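Local coordinates for protein CheQ (Campylobacter jejuni subsp. jejuni, PDB 6A51) that probably acts, together with CheP, as a regulator that controls transcription of the core chemotaxis operon cheVAW, at residues S80-F85 with I122-L127; I142-C147 with M165-Y170. All blocks are in the same frame, centred on the assembly; numbering follows the deposited sequence.

Contact 1. Residues S80-F85 with I122-L127; sequences SGLNGF and IKFVNL
F85 and N126 pair across the end of a small antiparallel sheet, a buried contact near the centre of the chain where the loop after helix 73-77 enters strand 85-87 beside strand 122-126. The two residues form a non-hydrogen-bonded antiparallel pair, their CA atoms 4.2 Å apart and their side chains on the same face of the sheet. The F85 ring stands against N126, with N126 CB over one ring face, 4.0 Å from the ring centroid and offset toward the rim; N126 ND2 reaches F85 CE1, and the ring and amide planes are 52° apart. N126 CG lies anti to its backbone N (chi1 -169°), while OD1 accepts from K129 N, so the residue N-caps the helix that follows. F85 CD2 also packs on F124 CB at 3.5 Å. The F124 ring in turn receives L82: methyl CD2 sits over its face, 3.9 Å from the centroid, a CH-pi contact that joins the loop to the strand. A type II turn from L82 to F85, closed by F85 N to L82 O, brings L82 and F85 to F124 together. G84 occupies the turn's positive-phi position and lies close to the N126 amide. G84 O accepts a weak bond from L127 N at 2.9 Å, bent to 119° at the hydrogen, linking the turn to the first residue of helix 127-134. Strand 122-126 is the middle strand of the sheet, flanked by 85-87 and 116-119. I119 of strand 116-119 touches L82 and F124, K117 makes a cation-pi contact with F85, and F91 of helix 88-95 packs on V125 and L127.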
ATOM      1  N   SER A  80      -7.348  12.002   4.096  1.00 38.79           N
ATOM      2  CA  SER A  80      -5.982  11.902   3.597  1.00 40.18           C
ATOM      3  C   SER A  80      -5.932  11.317   2.188  1.00 38.40           C
ATOM      4  O   SER A  80      -6.654  10.370   1.857  1.00 57.25           O
ATOM      5  CB  SER A  80      -5.152  11.036   4.530  1.00 40.59           C
ATOM      6  OG  SER A  80      -5.211  11.541   5.846  1.00 52.65           O
ATOM      7  N   GLY A  81      -5.066  11.890   1.359  1.00 31.50           N
ATOM      8  CA  GLY A  81      -4.814  11.328   0.047  1.00 31.75           C
ATOM      9  C   GLY A  81      -3.937  10.090   0.122  1.00 38.92           C
ATOM     10  O   GLY A  81      -3.141   9.902   1.045  1.00 40.81           O
ATOM     11  N   LEU A  82      -4.101   9.219  -0.866  1.00 35.65           N
ATOM     12  CA  LEU A  82      -3.361   7.966  -0.867  1.00 33.73           C
ATOM     13  C   LEU A  82      -2.757   7.678  -2.238  1.00 30.32           C
ATOM     14  O   LEU A  82      -2.520   6.509  -2.565  1.00 42.66           O
ATOM     15  CB  LEU A  82      -4.279   6.818  -0.424  1.00 34.51           C
ATOM     16  CG  LEU A  82      -4.868   6.886   0.987  1.00 28.70           C
ATOM     17  CD1 LEU A  82      -6.136   6.034   1.086  1.00 35.43           C
ATOM     18  CD2 LEU A  82      -3.837   6.412   1.993  1.00 34.59           C
ATOM     19  N   ASN A  83      -2.523   8.708  -3.052  1.00 37.38           N
ATOM     20  CA  ASN A  83      -1.938   8.515  -4.375  1.00 38.17           C
ATOM     21  C   ASN A  83      -0.604   7.797  -4.274  1.00 37.22           C
ATOM     22  O   ASN A  83       0.279   8.217  -3.520  1.00 35.62           O
ATOM     23  CB  ASN A  83      -1.762   9.855  -5.073  1.00 42.61           C
ATOM     24  CG  ASN A  83      -3.085  10.480  -5.481  1.00 53.80           C
ATOM     25  OD1 ASN A  83      -4.112   9.803  -5.560  1.00 54.82           O
ATOM     26  ND2 ASN A  83      -3.063  11.776  -5.751  1.00 60.29           N
ATOM     27  N   GLY A  84      -0.472   6.699  -5.028  1.00 32.19           N
ATOM     28  CA  GLY A  84       0.716   5.867  -5.016  1.00 20.61           C
ATOM     29  C   GLY A  84       0.863   4.963  -3.811  1.00 31.79           C
ATOM     30  O   GLY A  84       1.828   4.183  -3.753  1.00 29.59           O
ATOM     31  N   PHE A  85      -0.044   5.027  -2.844  1.00 30.13           N
ATOM     32  CA  PHE A  85       0.177   4.241  -1.643  1.00 32.58           C
ATOM     33  C   PHE A  85      -0.495   2.887  -1.738  1.00 26.39           C
ATOM     34  O   PHE A  85      -1.444   2.678  -2.501  1.00 28.81           O
ATOM     35  CB  PHE A  85      -0.311   4.981  -0.402  1.00 31.65           C
ATOM     36  CG  PHE A  85       0.639   6.044   0.059  1.00 37.33           C
ATOM     37  CD1 PHE A  85       0.599   7.317  -0.509  1.00 34.65           C
ATOM     38  CD2 PHE A  85       1.603   5.765   1.032  1.00 32.80           C
ATOM     39  CE1 PHE A  85       1.482   8.308  -0.094  1.00 32.58           C
ATOM     40  CE2 PHE A  85       2.496   6.756   1.457  1.00 41.29           C
ATOM     41  CZ  PHE A  85       2.431   8.032   0.894  1.00 30.74           C
ATOM     42  N   ILE A 122      -2.998   2.908  10.707  1.00 41.40           N
ATOM     43  CA  ILE A 122      -2.717   2.018   9.585  1.00 51.72           C
ATOM     44  C   ILE A 122      -1.474   2.531   8.859  1.00 45.51           C
ATOM     45  O   ILE A 122      -1.410   3.710   8.486  1.00 39.88           O
ATOM     46  CB  ILE A 122      -3.926   1.939   8.636  1.00 49.21           C
ATOM     47  CG1 ILE A 122      -5.210   1.660   9.420  1.00 39.54           C
ATOM     48  CG2 ILE A 122      -3.720   0.850   7.617  1.00 42.33           C
ATOM     49  CD1 ILE A 122      -5.147   0.377  10.216  1.00 39.53           C
ATOM     50  N   LYS A 123      -0.489   1.651   8.647  1.00 35.62           N
ATOM     51  CA  LYS A 123       0.762   2.019   7.976  1.00 39.90           C
ATOM     52  C   LYS A 123       0.654   1.796   6.467  1.00 42.50           C
ATOM     53  O   LYS A 123       0.250   0.716   6.024  1.00 37.38           O
ATOM     54  CB  LYS A 123       1.937   1.209   8.537  1.00 39.86           C
ATOM     55  CG  LYS A 123       3.321   1.855   8.321  1.00 52.91           C
ATOM     56  CD  LYS A 123       4.472   0.882   8.639  1.00 57.36           C
ATOM     57  CE  LYS A 123       4.438   0.384  10.081  1.00 69.51           C
ATOM     58  NZ  LYS A 123       5.083  -0.966  10.249  1.00 46.26           N
ATOM     59  N   PHE A 124       1.028   2.811   5.681  1.00 36.54           N
ATOM     60  CA  PHE A 124       1.060   2.726   4.225  1.00 31.00           C
ATOM     61  C   PHE A 124       2.480   2.925   3.697  1.00 30.65           C
ATOM     62  O   PHE A 124       3.318   3.568   4.327  1.00 41.63           O
ATOM     63  CB  PHE A 124       0.142   3.764   3.572  1.00 26.23           C
ATOM     64  CG  PHE A 124      -1.293   3.637   3.958  1.00 44.27           C
ATOM     65  CD1 PHE A 124      -1.734   4.084   5.199  1.00 46.75           C
ATOM     66  CD2 PHE A 124      -2.213   3.086   3.076  1.00 37.24           C
ATOM     67  CE1 PHE A 124      -3.059   3.974   5.561  1.00 40.42           C
ATOM     68  CE2 PHE A 124      -3.543   2.980   3.423  1.00 42.71           C
ATOM     69  CZ  PHE A 124      -3.968   3.421   4.673  1.00 39.48           C
ATOM     70  N   VAL A 125       2.734   2.368   2.513  1.00 30.36           N
ATOM     71  CA  VAL A 125       4.002   2.509   1.804  1.00 27.52           C
ATOM     72  C   VAL A 125       3.705   3.111   0.440  1.00 30.04           C
ATOM     73  O   VAL A 125       2.699   2.763  -0.189  1.00 26.04           O
ATOM     74  CB  VAL A 125       4.730   1.157   1.630  1.00 18.29           C
ATOM     75  CG1 VAL A 125       5.936   1.331   0.744  1.00 32.30           C
ATOM     76  CG2 VAL A 125       5.151   0.585   2.949  1.00 22.47           C
ATOM     77  N   ASN A 126       4.571   4.008  -0.027  1.00 32.87           N
ATOM     78  CA  ASN A 126       4.363   4.610  -1.340  1.00 34.34           C
ATOM     79  C   ASN A 126       5.018   3.705  -2.369  1.00 34.85           C
ATOM     80  O   ASN A 126       6.212   3.819  -2.661  1.00 32.73           O
ATOM     81  CB  ASN A 126       4.922   6.020  -1.417  1.00 31.67           C
ATOM     82  CG  ASN A 126       4.464   6.735  -2.678  1.00 34.33           C
ATOM     83  OD1 ASN A 126       4.478   6.159  -3.769  1.00 36.89           O
ATOM     84  ND2 ASN A 126       4.018   7.969  -2.532  1.00 34.63           N
ATOM     85  N   LEU A 127       4.212   2.798  -2.931  1.00 32.17           N
ATOM     86  CA  LEU A 127       4.736   1.833  -3.891  1.00 28.01           C
ATOM     87  C   LEU A 127       5.123   2.522  -5.187  1.00 33.18           C
ATOM     88  O   LEU A 127       6.106   2.140  -5.834  1.00 28.25           O
ATOM     89  CB  LEU A 127       3.697   0.746  -4.159  1.00 31.02           C
ATOM     90  CG  LEU A 127       4.090  -0.420  -5.061  1.00 21.86           C
ATOM     91  CD1 LEU A 127       5.374  -0.982  -4.556  1.00 33.39           C
ATOM     92  CD2 LEU A 127       3.022  -1.484  -5.003  1.00 35.67           C
TER

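Contact 2. Residues I142-C147 with M165-Y170; sequences IYIEKC and MCVGYY
The Y143 ring lies over G168, whose CA sits 3.4 Å above one ring face, offset toward the rim, in a CH-pi contact; E145 CB lies in plane at the ring edge. CG of Y143 falls between its backbone N and carbonyl carbon (chi1 64°), and glycine's lack of a side chain leaves room for the ring across the strand. The motif is an antiparallel strand pair, 142-146 with 165-169, within a three-stranded sheet. Y143 with G168 and E145 with C166 are the hydrogen-bonded pairs, each joined by two backbone bonds. C166 N to E145 O is 2.7 Å long, with an angle of 168° at the hydrogen. On the face opposite Y143, I144 and V167 lie side by side pointing the same way, I144 CG1 to V167 CG2 at 4.0 Å. I142 and I144 on that face pack on helices 88-95 and 127-134, F130 meeting both. M165 bends at chi2 and chi3, and its CE reaches I144 CG2 at 3.5 Å; its SD lies against the aliphatic chain of K146, nearest CD at 3.6 Å, while K146 NZ bonds to S164 OG. C147, just past the end of strand 142-146, is joined to C166, within strand 165-169, by a disulfide, C147 SG to C166 SG 2.1 Å, with a torsion of 102° about the S-S bond.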
ATOM      1  N   ILE A 142       7.518  -7.196  -8.471  1.00 37.15           N
ATOM      2  CA  ILE A 142       8.864  -7.129  -7.917  1.00 34.78           C
ATOM      3  C   ILE A 142       8.925  -7.995  -6.670  1.00 27.59           C
ATOM      4  O   ILE A 142       7.931  -8.175  -5.968  1.00 32.62           O
ATOM      5  CB  ILE A 142       9.272  -5.670  -7.604  1.00 21.78           C
ATOM      6  CG1 ILE A 142       8.328  -5.066  -6.570  1.00 32.26           C
ATOM      7  CG2 ILE A 142       9.207  -4.820  -8.868  1.00 20.77           C
ATOM      8  CD1 ILE A 142       8.656  -3.637  -6.187  1.00 23.20           C
ATOM      9  N   TYR A 143      10.098  -8.551  -6.396  1.00 27.87           N
ATOM     10  CA  TYR A 143      10.399  -9.128  -5.099  1.00 22.35           C
ATOM     11  C   TYR A 143      11.671  -8.495  -4.558  1.00 35.90           C
ATOM     12  O   TYR A 143      12.520  -8.017  -5.320  1.00 26.26           O
ATOM     13  CB  TYR A 143      10.579 -10.647  -5.148  1.00 22.02           C
ATOM     14  CG  TYR A 143      11.749 -11.164  -5.982  1.00 22.56           C
ATOM     15  CD1 TYR A 143      11.587 -11.455  -7.335  1.00 16.25           C
ATOM     16  CD2 TYR A 143      12.993 -11.401  -5.410  1.00 25.25           C
ATOM     17  CE1 TYR A 143      12.626 -11.957  -8.092  1.00 31.81           C
ATOM     18  CE2 TYR A 143      14.047 -11.901  -6.165  1.00 29.69           C
ATOM     19  CZ  TYR A 143      13.857 -12.171  -7.501  1.00 38.07           C
ATOM     20  OH  TYR A 143      14.889 -12.669  -8.255  1.00 48.55           O
ATOM     21  N   ILE A 144      11.786  -8.504  -3.229  1.00 26.30           N
ATOM     22  CA  ILE A 144      12.923  -7.950  -2.508  1.00 33.71           C
ATOM     23  C   ILE A 144      13.518  -9.074  -1.683  1.00 33.70           C
ATOM     24  O   ILE A 144      12.801  -9.763  -0.956  1.00 32.56           O
ATOM     25  CB  ILE A 144      12.523  -6.770  -1.600  1.00 31.23           C
ATOM     26  CG1 ILE A 144      11.840  -5.669  -2.398  1.00 30.86           C
ATOM     27  CG2 ILE A 144      13.749  -6.195  -0.887  1.00 18.08           C
ATOM     28  CD1 ILE A 144      11.244  -4.570  -1.525  1.00 21.14           C
ATOM     29  N   GLU A 145      14.829  -9.228  -1.756  1.00 33.46           N
ATOM     30  CA  GLU A 145      15.436 -10.424  -1.213  1.00 39.97           C
ATOM     31  C   GLU A 145      16.881 -10.107  -0.890  1.00 39.38           C
ATOM     32  O   GLU A 145      17.508  -9.295  -1.567  1.00 37.74           O
ATOM     33  CB  GLU A 145      15.359 -11.560  -2.230  1.00 31.87           C
ATOM     34  CG  GLU A 145      15.119 -12.922  -1.704  1.00 43.43           C
ATOM     35  CD  GLU A 145      15.059 -13.924  -2.845  1.00 56.84           C
ATOM     36  OE1 GLU A 145      16.051 -13.983  -3.614  1.00 55.85           O
ATOM     37  OE2 GLU A 145      14.018 -14.622  -2.991  1.00 45.88           O
ATOM     38  N   LYS A 146      17.401 -10.754   0.146  1.00 31.48           N
ATOM     39  CA  LYS A 146      18.836 -10.767   0.353  1.00 26.95           C
ATOM     40  C   LYS A 146      19.510 -11.323  -0.890  1.00 31.90           C
ATOM     41  O   LYS A 146      19.149 -12.397  -1.378  1.00 42.54           O
ATOM     42  CB  LYS A 146      19.189 -11.612   1.581  1.00 32.07           C
ATOM     43  CG  LYS A 146      18.663 -11.064   2.903  1.00 33.18           C
ATOM     44  CD  LYS A 146      19.606  -9.987   3.430  1.00 44.01           C
ATOM     45  CE  LYS A 146      19.148  -9.429   4.772  1.00 40.92           C
ATOM     46  NZ  LYS A 146      19.980  -8.274   5.226  1.00 61.74           N
ATOM     47  N   CYS A 147      20.474 -10.571  -1.420  1.00 35.57           N
ATOM     48  CA  CYS A 147      21.223 -11.029  -2.585  1.00 42.75           C
ATOM     49  C   CYS A 147      21.853 -12.391  -2.335  1.00 30.10           C
ATOM     50  O   CYS A 147      21.934 -13.227  -3.243  1.00 34.11           O
ATOM     51  CB  CYS A 147      22.285  -9.987  -2.944  1.00 40.33           C
ATOM     52  SG  CYS A 147      21.615  -8.276  -3.103  1.00 74.55           S
ATOM     53  N   MET A 165      20.529  -6.107   0.024  1.00 32.39           N
ATOM     54  CA  MET A 165      19.218  -6.400  -0.551  1.00 32.04           C
ATOM     55  C   MET A 165      19.211  -6.190  -2.058  1.00 34.58           C
ATOM     56  O   MET A 165      19.796  -5.231  -2.571  1.00 38.47           O
ATOM     57  CB  MET A 165      18.111  -5.542   0.070  1.00 38.14           C
ATOM     58  CG  MET A 165      17.967  -5.676   1.568  1.00 53.55           C
ATOM     59  SD  MET A 165      17.497  -7.333   2.095  1.00 50.59           S
ATOM     60  CE  MET A 165      15.762  -7.410   1.705  1.00 46.79           C
ATOM     61  N   CYS A 166      18.514  -7.079  -2.752  1.00 27.43           N
ATOM     62  CA  CYS A 166      18.354  -7.060  -4.194  1.00 26.34           C
ATOM     63  C   CYS A 166      16.873  -7.013  -4.539  1.00 33.72           C
ATOM     64  O   CYS A 166      16.008  -7.365  -3.726  1.00 28.11           O
ATOM     65  CB  CYS A 166      18.999  -8.298  -4.838  1.00 23.11           C
ATOM     66  SG  CYS A 166      20.786  -8.159  -4.992  1.00 64.75           S
ATOM     67  N   VAL A 167      16.585  -6.609  -5.775  1.00 27.00           N
ATOM     68  CA  VAL A 167      15.223  -6.615  -6.295  1.00 26.14           C
ATOM     69  C   VAL A 167      15.194  -7.351  -7.624  1.00 30.72           C
ATOM     70  O   VAL A 167      16.020  -7.082  -8.508  1.00 37.40           O
ATOM     71  CB  VAL A 167      14.667  -5.191  -6.460  1.00 23.75           C
ATOM     72  CG1 VAL A 167      13.304  -5.225  -7.178  1.00 21.80           C
ATOM     73  CG2 VAL A 167      14.550  -4.549  -5.127  1.00 18.59           C
ATOM     74  N   GLY A 168      14.235  -8.265  -7.770  1.00 28.58           N
ATOM     75  CA  GLY A 168      13.974  -8.935  -9.023  1.00 25.91           C
ATOM     76  C   GLY A 168      12.524  -8.713  -9.410  1.00 33.07           C
ATOM     77  O   GLY A 168      11.764  -8.082  -8.672  1.00 33.13           O
ATOM     78  N   TYR A 169      12.153  -9.235 -10.583  1.00 41.42           N
ATOM     79  CA  TYR A 169      10.791  -9.059 -11.093  1.00 53.76           C
ATOM     80  C   TYR A 169      10.391 -10.268 -11.927  1.00 44.76           C
ATOM     81  O   TYR A 169      11.238 -11.011 -12.419  1.00 54.38           O
ATOM     82  CB  TYR A 169      10.641  -7.773 -11.938  1.00 44.08           C
ATOM     83  CG  TYR A 169      11.837  -7.553 -12.827  1.00 52.72           C
ATOM     84  CD1 TYR A 169      11.978  -8.260 -14.019  1.00 55.81           C
ATOM     85  CD2 TYR A 169      12.863  -6.682 -12.447  1.00 45.58           C
ATOM     86  CE1 TYR A 169      13.095  -8.098 -14.825  1.00 62.68           C
ATOM     87  CE2 TYR A 169      13.998  -6.515 -13.242  1.00 56.36           C
ATOM     88  CZ  TYR A 169      14.103  -7.228 -14.429  1.00 77.04           C
ATOM     89  OH  TYR A 169      15.215  -7.072 -15.222  1.00 85.91           O
ATOM     90  N   TYR A 170       9.084 -10.446 -12.088  1.00 57.45           N
ATOM     91  CA  TYR A 170       8.540 -11.385 -13.062  1.00 43.56           C
ATOM     92  C   TYR A 170       7.215 -10.909 -13.643  1.00 54.30           C
ATOM     93  O   TYR A 170       6.936  -9.707 -13.680  1.00 66.22           O
ATOM     94  CB  TYR A 170       8.352 -12.749 -12.436  1.00 55.28           C
ATOM     95  CG  TYR A 170       7.167 -12.902 -11.506  1.00 54.84           C
ATOM     96  CD1 TYR A 170       7.295 -12.678 -10.134  1.00 54.49           C
ATOM     97  CD2 TYR A 170       5.936 -13.334 -11.986  1.00 61.34           C
ATOM     98  CE1 TYR A 170       6.214 -12.870  -9.265  1.00 46.53           C
ATOM     99  CE2 TYR A 170       4.847 -13.518 -11.132  1.00 76.62           C
ATOM    100  CZ  TYR A 170       4.991 -13.287  -9.772  1.00 77.79           C
ATOM    101  OH  TYR A 170       3.908 -13.471  -8.924  1.00 85.15           O
TER

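In the fold
Contact 1 is buried near the centre of the chain, whereas the centre of contact 2 lies about 18 Å from the centre of the chain and the contact is only partly buried. They follow one another in sequence, their centres about 21 Å apart and their nearest atoms about 5 Å apart without touching. Helix 88-95, through F91, borders both contacts; helix 127-134 starts at contact 1 and packs on I142 and I144 of contact 2. Contact 1 depends on aromatic rings, a turn and a helix cap, with a single weak hydrogen bond across it. Contact 2 depends on regular backbone pairing and a covalent disulfide, with those isoleucines on one face and the partly exposed Y143 and E145 on the other.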